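Local structure of transcription termination factor FttA (Methanosarcina mazei, 2XR1) at residues V301-T304 with L305-I309; Y226-P230 with E231-L235; G170-I173 with H174-C177. The protein probably terminates transcription by cleaving nascent RNA at the exit channel of RNA polymerase, acting as a zinc-dependent homodimeric nuclease of the metallo-beta-lactamase superfamily. All coordinates share one frame; numbering follows the deposited sequence.

Contact 1 (V301-T304 with L305-I309); sequences VAKT and LKHTI
With CG of His307 turned beside its own backbone N (chi1 -69°), the imidazole swings back over the last turn of helix 299-306, where ND1 donates to Lys303 O at 2.7 Å. The bond is fairly straight, 152° at the hydrogen, and its acceptor lies somewhat out of the ring plane. Thr308 makes the same choice of first torsion, which carries its OG1 to 2.6 Å from Thr304 O; this hydroxyl donates from above the carbonyl plane, 38° out of it. Regular helical bonds persist up to this point: Leu305 N reaches Val301 O, and Lys306 N reaches Ala302 O at 3.0 Å. Within the turn the backbone N of His307 makes two weak bonds, to Lys303 O and Thr304 O, and side chains add donors to these same two carbonyls of the last turn. The Lys303 chain slants across the imidazole, its NZ 3.4 Å from His307 CE1. Beyond the two segments, Phe258 meets the His307 ring, Lys306 NZ forms a salt bridge with Glu161, Thr304 OG1 bonds to Met300 O, and Lys303 NZ has a long, weak ion pair with Glu263. The donor role of ND1 implies a proton there; the Lys303 ammonium, partly offset by Glu263, may slightly disfavour a second one, consistent with a neutral imidazole finishing the helix.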
ATOM      1  N   VAL B 301      -2.556  22.431 -17.219  1.00 43.38           N
ATOM      2  CA  VAL B 301      -1.514  23.257 -16.586  1.00 41.38           C
ATOM      3  C   VAL B 301      -2.223  24.453 -15.939  1.00 41.36           C
ATOM      4  O   VAL B 301      -1.965  24.783 -14.809  1.00 40.58           O
ATOM      5  CB  VAL B 301      -0.448  23.713 -17.619  1.00 42.31           C
ATOM      6  CG1 VAL B 301       0.621  24.602 -16.975  1.00 40.88           C
ATOM      7  CG2 VAL B 301       0.189  22.506 -18.264  1.00 40.44           C
ATOM      8  N   ALA B 302      -3.173  25.045 -16.634  1.00 43.33           N
ATOM      9  CA  ALA B 302      -3.977  26.116 -16.042  1.00 44.05           C
ATOM     10  C   ALA B 302      -4.674  25.681 -14.745  1.00 43.04           C
ATOM     11  O   ALA B 302      -4.652  26.392 -13.713  1.00 41.62           O
ATOM     12  CB  ALA B 302      -4.993  26.635 -17.038  1.00 46.47           C
ATOM     13  N   LYS B 303      -5.273  24.501 -14.794  1.00 43.49           N
ATOM     14  CA  LYS B 303      -5.971  23.977 -13.643  1.00 43.30           C
ATOM     15  C   LYS B 303      -5.018  23.727 -12.478  1.00 40.40           C
ATOM     16  O   LYS B 303      -5.381  23.963 -11.329  1.00 39.80           O
ATOM     17  CB  LYS B 303      -6.691  22.686 -14.010  1.00 44.85           C
ATOM     18  CG  LYS B 303      -7.738  22.267 -12.979  1.00 47.50           C
ATOM     19  CD  LYS B 303      -8.692  21.219 -13.535  1.00 52.88           C
ATOM     20  CE  LYS B 303      -9.983  21.114 -12.718  1.00 56.49           C
ATOM     21  NZ  LYS B 303      -9.743  21.093 -11.236  1.00 54.80           N
ATOM     22  N   THR B 304      -3.805  23.248 -12.765  1.00 38.66           N
ATOM     23  CA  THR B 304      -2.834  23.021 -11.724  1.00 36.18           C
ATOM     24  C   THR B 304      -2.397  24.338 -11.089  1.00 36.39           C
ATOM     25  O   THR B 304      -2.139  24.382  -9.866  1.00 35.46           O
ATOM     26  CB  THR B 304      -1.562  22.363 -12.275  1.00 35.43           C
ATOM     27  OG1 THR B 304      -1.899  21.095 -12.829  1.00 36.43           O
ATOM     28  CG2 THR B 304      -0.507  22.187 -11.214  1.00 30.62           C
ATOM     29  N   LEU B 305      -2.254  25.386 -11.908  1.00 36.88           N
ATOM     30  CA  LEU B 305      -1.800  26.667 -11.393  1.00 36.57           C
ATOM     31  C   LEU B 305      -2.881  27.300 -10.506  1.00 38.04           C
ATOM     32  O   LEU B 305      -2.570  27.915  -9.505  1.00 37.36           O
ATOM     33  CB  LEU B 305      -1.415  27.595 -12.547  1.00 37.74           C
ATOM     34  CG  LEU B 305      -0.975  29.027 -12.271  1.00 36.67           C
ATOM     35  CD1 LEU B 305       0.260  29.064 -11.402  1.00 29.86           C
ATOM     36  CD2 LEU B 305      -0.730  29.743 -13.609  1.00 37.78           C
ATOM     37  N   LYS B 306      -4.152  27.149 -10.877  1.00 40.23           N
ATOM     38  CA  LYS B 306      -5.270  27.659 -10.068  1.00 41.09           C
ATOM     39  C   LYS B 306      -5.311  26.975  -8.724  1.00 39.15           C
ATOM     40  O   LYS B 306      -5.890  27.489  -7.771  1.00 39.74           O
ATOM     41  CB  LYS B 306      -6.614  27.400 -10.750  1.00 43.58           C
ATOM     42  CG  LYS B 306      -6.937  28.385 -11.793  1.00 48.06           C
ATOM     43  CD  LYS B 306      -8.366  28.238 -12.320  1.00 53.33           C
ATOM     44  CE  LYS B 306      -8.471  27.210 -13.454  1.00 55.36           C
ATOM     45  NZ  LYS B 306      -9.540  27.537 -14.391  1.00 57.89           N
ATOM     46  N   HIS B 307      -4.716  25.792  -8.644  1.00 37.05           N
ATOM     47  CA  HIS B 307      -4.667  25.069  -7.385  1.00 34.95           C
ATOM     48  C   HIS B 307      -3.325  25.149  -6.726  1.00 32.91           C
ATOM     49  O   HIS B 307      -3.112  24.484  -5.721  1.00 32.40           O
ATOM     50  CB  HIS B 307      -5.042  23.593  -7.624  1.00 34.84           C
ATOM     51  CG  HIS B 307      -6.476  23.392  -7.982  1.00 35.27           C
ATOM     52  ND1 HIS B 307      -6.985  23.736  -9.212  1.00 34.89           N
ATOM     53  CD2 HIS B 307      -7.513  22.897  -7.267  1.00 36.32           C
ATOM     54  CE1 HIS B 307      -8.286  23.475  -9.238  1.00 39.69           C
ATOM     55  NE2 HIS B 307      -8.630  22.949  -8.073  1.00 40.92           N
ATOM     56  N   THR B 308      -2.393  25.925  -7.250  1.00 32.56           N
ATOM     57  CA  THR B 308      -1.104  25.983  -6.606  1.00 31.71           C
ATOM     58  C   THR B 308      -1.083  27.052  -5.501  1.00 31.83           C
ATOM     59  O   THR B 308      -1.495  28.200  -5.717  1.00 32.21           O
ATOM     60  CB  THR B 308       0.034  26.258  -7.594  1.00 31.94           C
ATOM     61  OG1 THR B 308       0.004  25.286  -8.641  1.00 35.49           O
ATOM     62  CG2 THR B 308       1.400  26.177  -6.898  1.00 30.84           C
ATOM     63  N   ILE B 309      -0.554  26.664  -4.336  1.00 30.75           N
ATOM     64  CA  ILE B 309      -0.391  27.571  -3.202  1.00 31.28           C
ATOM     65  C   ILE B 309       1.075  27.682  -2.781  1.00 30.13           C
ATOM     66  O   ILE B 309       1.632  26.794  -2.169  1.00 29.82           O
ATOM     67  CB  ILE B 309      -1.251  27.116  -2.018  1.00 31.66           C
ATOM     68  CG1 ILE B 309      -2.713  26.917  -2.456  1.00 32.53           C
ATOM     69  CG2 ILE B 309      -1.157  28.120  -0.913  1.00 31.11           C
ATOM     70  CD1 ILE B 309      -3.555  26.175  -1.441  1.00 32.83           C
TER

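Contact 2 (Y226-P230 with E231-L235); sequences YLYVP and EVFPL
A tight turn in the loop between strands 208-211 and 240-242 of the metallo-beta-lactamase domain is closed here by one carbonyl, Val229 O, which takes two backbone donors. Val232 N reaches it at 2.9 Å and Phe233 N at 3.1 Å, the latter almost straight with 175° at the hydrogen. The two N-H groups arrive from opposite faces of the carbonyl plane, so the oxygen is gripped from both sides, which should restrain the peptide from rotating. Pro230 and Glu231 occupy the bend, both with helix-like backbone angles.

Two aromatic side chains leave the turn side by side and point the same way. The planes of Tyr228 and Phe233 are inclined by only 30°, but with centroids 5.7 Å apart the rings are slid so far that they barely overlap. Tyr228 CD2 comes within 3.9 Å of Phe233 CZ. This pairing, like the hydrogen bond from the Tyr228 hydroxyl to that of Tyr260, belongs to one of two modelled conformers of Tyr228 and is to that extent doubtful.

At the bend, Glu231 folds back on itself through chi2 (82°), which brings OE1 alongside the pyrrolidine, 3.4 Å from Pro230 CD, and to 3.6 Å from Val229 CB. Its OE2 forms a salt bridge with Arg185 of the second subunit, whose Trp183 packs on Val229, placing the bend at the dimer interface. A cis peptide precedes Pro234 and redirects the chain after the turn. The i+3 bond and the backbone angles are those of a type I beta turn, with proline at its common i+1 place, overlapped by an alpha-turn through the i+4 bond.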
ATOM      1  N   TYR B 226       2.970   4.604 -10.596  1.00 35.81           N
ATOM      2  CA  TYR B 226       1.810   3.734 -10.457  1.00 38.36           C
ATOM      3  C   TYR B 226       0.648   4.496  -9.800  1.00 38.18           C
ATOM      4  O   TYR B 226       0.338   4.301  -8.628  1.00 37.30           O
ATOM      5  CB  TYR B 226       2.156   2.454  -9.650  1.00 39.20           C
ATOM      6  CG  TYR B 226       3.189   1.576 -10.298  1.00 39.19           C
ATOM      7  CD1 TYR B 226       2.835   0.646 -11.215  1.00 43.61           C
ATOM      8  CD2 TYR B 226       4.527   1.734 -10.013  1.00 38.75           C
ATOM      9  CE1 TYR B 226       3.808  -0.136 -11.851  1.00 46.56           C
ATOM     10  CE2 TYR B 226       5.481   0.986 -10.622  1.00 39.50           C
ATOM     11  CZ  TYR B 226       5.129   0.066 -11.529  1.00 43.35           C
ATOM     12  OH  TYR B 226       6.081  -0.691 -12.113  1.00 48.06           O
ATOM     13  N   LEU B 227       0.002   5.358 -10.573  1.00 39.45           N
ATOM     14  CA  LEU B 227      -1.073   6.187 -10.054  1.00 39.48           C
ATOM     15  C   LEU B 227      -2.415   5.448  -9.979  1.00 42.22           C
ATOM     16  O   LEU B 227      -3.349   6.008  -9.413  1.00 42.86           O
ATOM     17  CB  LEU B 227      -1.249   7.444 -10.901  1.00 39.17           C
ATOM     18  CG  LEU B 227      -0.090   8.435 -10.931  1.00 38.53           C
ATOM     19  CD1 LEU B 227      -0.366   9.621 -11.886  1.00 38.91           C
ATOM     20  CD2 LEU B 227       0.257   8.927  -9.502  1.00 35.34           C
ATOM     21  N   TYR B 228      -2.525   4.218 -10.493  1.00 43.41           N
ATOM     22  CA  TYR B 228      -3.850   3.605 -10.694  1.00 46.08           C
ATOM     23  C   TYR B 228      -4.206   2.601  -9.569  1.00 46.06           C
ATOM     24  O   TYR B 228      -5.164   1.843  -9.685  1.00 49.37           O
ATOM     25  CB  TYR B 228      -3.953   3.017 -12.121  0.50 49.12           C
ATOM     26  CG  TYR B 228      -3.560   4.059 -13.170  0.50 50.63           C
ATOM     27  CD1 TYR B 228      -2.218   4.282 -13.481  0.50 51.04           C
ATOM     28  CD2 TYR B 228      -4.516   4.869 -13.793  0.50 52.80           C
ATOM     29  CE1 TYR B 228      -1.842   5.249 -14.404  0.50 50.77           C
ATOM     30  CE2 TYR B 228      -4.144   5.843 -14.720  0.50 52.76           C
ATOM     31  CZ  TYR B 228      -2.806   6.026 -15.016  0.50 51.57           C
ATOM     32  OH  TYR B 228      -2.406   6.977 -15.925  0.50 49.75           O
ATOM     33  N   VAL B 229      -3.463   2.636  -8.472  1.00 43.37           N
ATOM     34  CA  VAL B 229      -3.553   1.650  -7.404  1.00 43.01           C
ATOM     35  C   VAL B 229      -4.410   2.114  -6.272  1.00 43.15           C
ATOM     36  O   VAL B 229      -4.548   3.294  -6.073  1.00 42.06           O
ATOM     37  CB  VAL B 229      -2.144   1.355  -6.776  1.00 41.40           C
ATOM     38  CG1 VAL B 229      -1.266   0.661  -7.765  1.00 39.90           C
ATOM     39  CG2 VAL B 229      -1.468   2.630  -6.199  1.00 34.11           C
ATOM     40  N   PRO B 230      -4.938   1.186  -5.465  1.00 45.28           N
ATOM     41  CA  PRO B 230      -5.918   1.547  -4.439  1.00 46.42           C
ATOM     42  C   PRO B 230      -5.492   2.631  -3.472  1.00 44.71           C
ATOM     43  O   PRO B 230      -6.339   3.291  -2.929  1.00 46.23           O
ATOM     44  CB  PRO B 230      -6.111   0.240  -3.692  1.00 47.44           C
ATOM     45  CG  PRO B 230      -5.956  -0.741  -4.706  1.00 48.87           C
ATOM     46  CD  PRO B 230      -4.845  -0.268  -5.583  1.00 47.01           C
ATOM     47  N   GLU B 231      -4.205   2.821  -3.287  1.00 43.02           N
ATOM     48  CA  GLU B 231      -3.675   3.830  -2.369  1.00 41.79           C
ATOM     49  C   GLU B 231      -3.792   5.227  -2.876  1.00 41.81           C
ATOM     50  O   GLU B 231      -3.613   6.144  -2.112  1.00 41.28           O
ATOM     51  CB  GLU B 231      -2.166   3.610  -2.127  1.00 39.59           C
ATOM     52  CG  GLU B 231      -1.796   2.301  -1.493  1.00 40.38           C
ATOM     53  CD  GLU B 231      -1.707   1.141  -2.471  1.00 43.83           C
ATOM     54  OE1 GLU B 231      -2.646   0.876  -3.251  1.00 47.93           O
ATOM     55  OE2 GLU B 231      -0.703   0.454  -2.450  1.00 45.86           O
ATOM     56  N   VAL B 232      -3.992   5.395  -4.175  1.00 44.11           N
ATOM     57  CA  VAL B 232      -4.078   6.716  -4.777  1.00 44.22           C
ATOM     58  C   VAL B 232      -5.464   6.999  -5.351  1.00 47.58           C
ATOM     59  O   VAL B 232      -5.903   8.138  -5.305  1.00 47.14           O
ATOM     60  CB  VAL B 232      -2.977   6.885  -5.808  1.00 42.92           C
ATOM     61  CG1 VAL B 232      -3.390   7.863  -6.929  1.00 45.12           C
ATOM     62  CG2 VAL B 232      -1.770   7.378  -5.115  1.00 40.64           C
ATOM     63  N   PHE B 233      -6.123   5.975  -5.906  1.00 51.39           N
ATOM     64  CA  PHE B 233      -7.494   6.101  -6.405  1.00 55.29           C
ATOM     65  C   PHE B 233      -8.443   5.752  -5.258  1.00 56.84           C
ATOM     66  O   PHE B 233      -8.282   4.699  -4.658  1.00 58.35           O
ATOM     67  CB  PHE B 233      -7.749   5.173  -7.620  1.00 58.16           C
ATOM     68  CG  PHE B 233      -7.424   5.811  -8.970  1.00 58.93           C
ATOM     69  CD1 PHE B 233      -6.141   6.230  -9.256  1.00 56.06           C
ATOM     70  CD2 PHE B 233      -8.417   5.967  -9.957  1.00 63.40           C
ATOM     71  CE1 PHE B 233      -5.841   6.835 -10.513  1.00 57.92           C
ATOM     72  CE2 PHE B 233      -8.128   6.560 -11.210  1.00 64.18           C
ATOM     73  CZ  PHE B 233      -6.839   6.990 -11.488  1.00 61.04           C
ATOM     74  N   PRO B 234      -9.460   6.613  -4.980  1.00 57.36           N
ATOM     75  CA  PRO B 234      -9.846   7.764  -5.799  1.00 56.24           C
ATOM     76  C   PRO B 234      -9.045   8.979  -5.379  1.00 52.20           C
ATOM     77  O   PRO B 234      -8.856   9.204  -4.201  1.00 50.08           O
ATOM     78  CB  PRO B 234     -11.320   7.947  -5.465  1.00 58.54           C
ATOM     79  CG  PRO B 234     -11.424   7.534  -4.035  1.00 59.05           C
ATOM     80  CD  PRO B 234     -10.272   6.561  -3.747  1.00 58.16           C
ATOM     81  N   LEU B 235      -8.611   9.748  -6.364  1.00 50.84           N
ATOM     82  CA  LEU B 235      -7.815  10.930  -6.157  1.00 48.67           C
ATOM     83  C   LEU B 235      -8.401  11.960  -5.190  1.00 48.53           C
ATOM     84  O   LEU B 235      -7.647  12.667  -4.504  1.00 47.08           O
ATOM     85  CB  LEU B 235      -7.478  11.566  -7.506  1.00 48.81           C
ATOM     86  CG  LEU B 235      -6.556  10.705  -8.390  1.00 48.38           C
ATOM     87  CD1 LEU B 235      -6.569  11.164  -9.854  1.00 49.83           C
ATOM     88  CD2 LEU B 235      -5.144  10.743  -7.832  1.00 44.87           C
TER

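Contact 3 (G170-I173 with H174-C177); sequences GRKI and HREC
The C-terminal end of helix 159-173 is finished by side chains in a helix C-cap at His174: this first residue to leave helical backbone angles, and Arg175 after it, each bond a carbonyl of the last turn both through the backbone and through the side chain.

Hydrogen bonds come first. Gly170 O accepts the backbone N of His174 at 3.2 Å, in the carbonyl plane, as a regular helical bond would. The imidazole adds a second: ND1 donates to the same oxygen at 2.9 Å, nearly straight (164°), from above the carbonyl plane while keeping the oxygen close to the plane of the ring. Two residues on, Lys172 O is shared likewise, by Arg175 N at 3.3 Å and by Arg175 NH1 at 2.7 Å. These donors approach from opposite faces of the carbonyl. The arginine curls back because CG sits between its backbone N and carbonyl carbon (chi1 72°), and the chain then runs extended to NE.

Charge is handled outside the turn. Arg175 NH2 forms a salt bridge with Asp239 and also bonds Glu206 O, tying the helix end to the loops of the metallo-beta-lactamase domain; Lys172 NZ stays 5.9 Å from Arg175 NH1, and Asp239 probably eases the proximity of the two like charges.

Apolar contact involves the imidazole, which stacks with Phe32 and also makes a CH-pi contact within the turn: Ile173 CG2 lies over one face of the His174 ring, 4.0 Å from its centroid and 21° off the ring normal.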
ATOM      1  N   GLY B 170      -9.428  25.154   2.242  1.00 40.27           N
ATOM      2  CA  GLY B 170      -9.344  25.657   3.605  1.00 41.32           C
ATOM      3  C   GLY B 170     -10.197  24.863   4.571  1.00 43.45           C
ATOM      4  O   GLY B 170      -9.664  24.343   5.554  1.00 42.10           O
ATOM      5  N   ARG B 171     -11.498  24.745   4.266  1.00 46.23           N
ATOM      6  CA  ARG B 171     -12.458  24.003   5.098  1.00 49.35           C
ATOM      7  C   ARG B 171     -12.107  22.509   5.249  1.00 48.13           C
ATOM      8  O   ARG B 171     -12.409  21.871   6.244  1.00 49.31           O
ATOM      9  CB  ARG B 171     -13.881  24.119   4.533  1.00 52.49           C
ATOM     10  CG  ARG B 171     -14.436  25.525   4.546  1.00 56.84           C
ATOM     11  CD  ARG B 171     -15.874  25.602   3.994  1.00 62.58           C
ATOM     12  NE  ARG B 171     -16.082  26.899   3.333  1.00 65.69           N
ATOM     13  CZ  ARG B 171     -16.955  27.836   3.682  1.00 69.49           C
ATOM     14  NH1 ARG B 171     -17.794  27.656   4.699  1.00 73.69           N
ATOM     15  NH2 ARG B 171     -17.009  28.964   2.965  1.00 70.26           N
ATOM     16  N   LYS B 172     -11.459  21.950   4.256  1.00 46.29           N
ATOM     17  CA  LYS B 172     -11.042  20.567   4.315  1.00 45.44           C
ATOM     18  C   LYS B 172      -9.840  20.409   5.293  1.00 43.07           C
ATOM     19  O   LYS B 172      -9.768  19.455   6.094  1.00 42.55           O
ATOM     20  CB  LYS B 172     -10.714  20.124   2.875  1.00 44.48           C
ATOM     21  CG  LYS B 172     -10.097  18.748   2.756  1.00 46.68           C
ATOM     22  CD  LYS B 172     -10.637  17.985   1.543  1.00 50.87           C
ATOM     23  CE  LYS B 172      -9.723  16.836   1.171  1.00 50.75           C
ATOM     24  NZ  LYS B 172     -10.137  16.296  -0.162  1.00 54.75           N
ATOM     25  N   ILE B 173      -8.902  21.355   5.230  1.00 41.33           N
ATOM     26  CA  ILE B 173      -7.790  21.385   6.175  1.00 39.27           C
ATOM     27  C   ILE B 173      -8.310  21.416   7.624  1.00 42.17           C
ATOM     28  O   ILE B 173      -7.783  20.733   8.499  1.00 41.99           O
ATOM     29  CB  ILE B 173      -6.870  22.560   5.915  1.00 37.03           C
ATOM     30  CG1 ILE B 173      -6.138  22.370   4.578  1.00 34.60           C
ATOM     31  CG2 ILE B 173      -5.889  22.679   7.019  1.00 35.46           C
ATOM     32  CD1 ILE B 173      -5.253  23.528   4.123  1.00 28.30           C
ATOM     33  N   HIS B 174      -9.357  22.189   7.862  1.00 45.50           N
ATOM     34  CA  HIS B 174      -9.853  22.396   9.215  1.00 49.09           C
ATOM     35  C   HIS B 174     -11.057  21.541   9.549  1.00 51.69           C
ATOM     36  O   HIS B 174     -11.808  21.871  10.445  1.00 54.38           O
ATOM     37  CB  HIS B 174     -10.156  23.887   9.447  1.00 50.99           C
ATOM     38  CG  HIS B 174      -8.949  24.752   9.278  1.00 51.28           C
ATOM     39  ND1 HIS B 174      -8.539  25.227   8.047  1.00 53.74           N
ATOM     40  CD2 HIS B 174      -8.004  25.139  10.162  1.00 52.91           C
ATOM     41  CE1 HIS B 174      -7.420  25.912   8.186  1.00 52.49           C
ATOM     42  NE2 HIS B 174      -7.061  25.852   9.458  1.00 53.99           N
ATOM     43  N   ARG B 175     -11.240  20.440   8.839  1.00 51.92           N
ATOM     44  CA  ARG B 175     -12.175  19.428   9.270  1.00 54.86           C
ATOM     45  C   ARG B 175     -11.613  18.840  10.560  1.00 56.40           C
ATOM     46  O   ARG B 175     -10.400  18.937  10.828  1.00 54.49           O
ATOM     47  CB  ARG B 175     -12.351  18.353   8.200  1.00 53.76           C
ATOM     48  CG  ARG B 175     -11.154  17.417   8.039  1.00 51.93           C
ATOM     49  CD  ARG B 175     -11.376  16.426   6.934  1.00 51.64           C
ATOM     50  NE  ARG B 175     -10.257  15.489   6.771  1.00 48.76           N
ATOM     51  CZ  ARG B 175      -9.128  15.764   6.129  1.00 47.68           C
ATOM     52  NH1 ARG B 175      -8.929  16.969   5.599  1.00 50.88           N
ATOM     53  NH2 ARG B 175      -8.182  14.850   6.023  1.00 44.05           N
ATOM     54  N   GLU B 176     -12.487  18.251  11.366  1.00 60.72           N
ATOM     55  CA  GLU B 176     -12.064  17.639  12.633  1.00 63.09           C
ATOM     56  C   GLU B 176     -11.549  16.200  12.432  1.00 62.66           C
ATOM     57  O   GLU B 176     -11.927  15.516  11.478  1.00 62.80           O
ATOM     58  CB  GLU B 176     -13.200  17.728  13.683  1.00 67.53           C
ATOM     59  CG  GLU B 176     -13.402  19.193  14.217  1.00 70.63           C
ATOM     60  CD  GLU B 176     -14.509  19.338  15.213  1.00 78.07           C
ATOM     61  OE1 GLU B 176     -15.065  18.281  15.595  1.00 82.04           O
ATOM     62  OE2 GLU B 176     -14.815  20.502  15.626  1.00 81.70           O
ATOM     63  N   CYS B 177     -10.640  15.777  13.314  1.00 62.99           N
ATOM     64  CA  CYS B 177     -10.055  14.430  13.293  1.00 62.13           C
ATOM     65  C   CYS B 177     -11.150  13.445  13.693  1.00 65.02           C
ATOM     66  O   CYS B 177     -12.064  13.810  14.437  1.00 68.04           O
ATOM     67  CB  CYS B 177      -8.874  14.336  14.265  1.00 61.34           C
ATOM     68  SG  CYS B 177      -7.263  14.937  13.636  1.00 60.56           S
TER

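Overall arrangement
Along the chain the order is contact 3, contact 2, contact 1, without overlap. Their centres form a nearly equilateral triangle, 21 to 22 Å on a side; nearest atoms are about 6 Å apart between contacts 1 and 3 and between 2 and 3, and about 10 Å between 1 and 2. Contacts 1 and 2 belong to one mixed sheet of the metallo-beta-lactamase domain: contact 1 leads from helix 299-306 into its edge strand 308-310, and contact 2 lies in the loop joining strands 208-211 and 240-242. Contact 3 ends helix 159-173, in the connection leading into strand 185-190 of that sheet. All lie away from the zinc site; contact 2 alone brings its loop to the dimer interface.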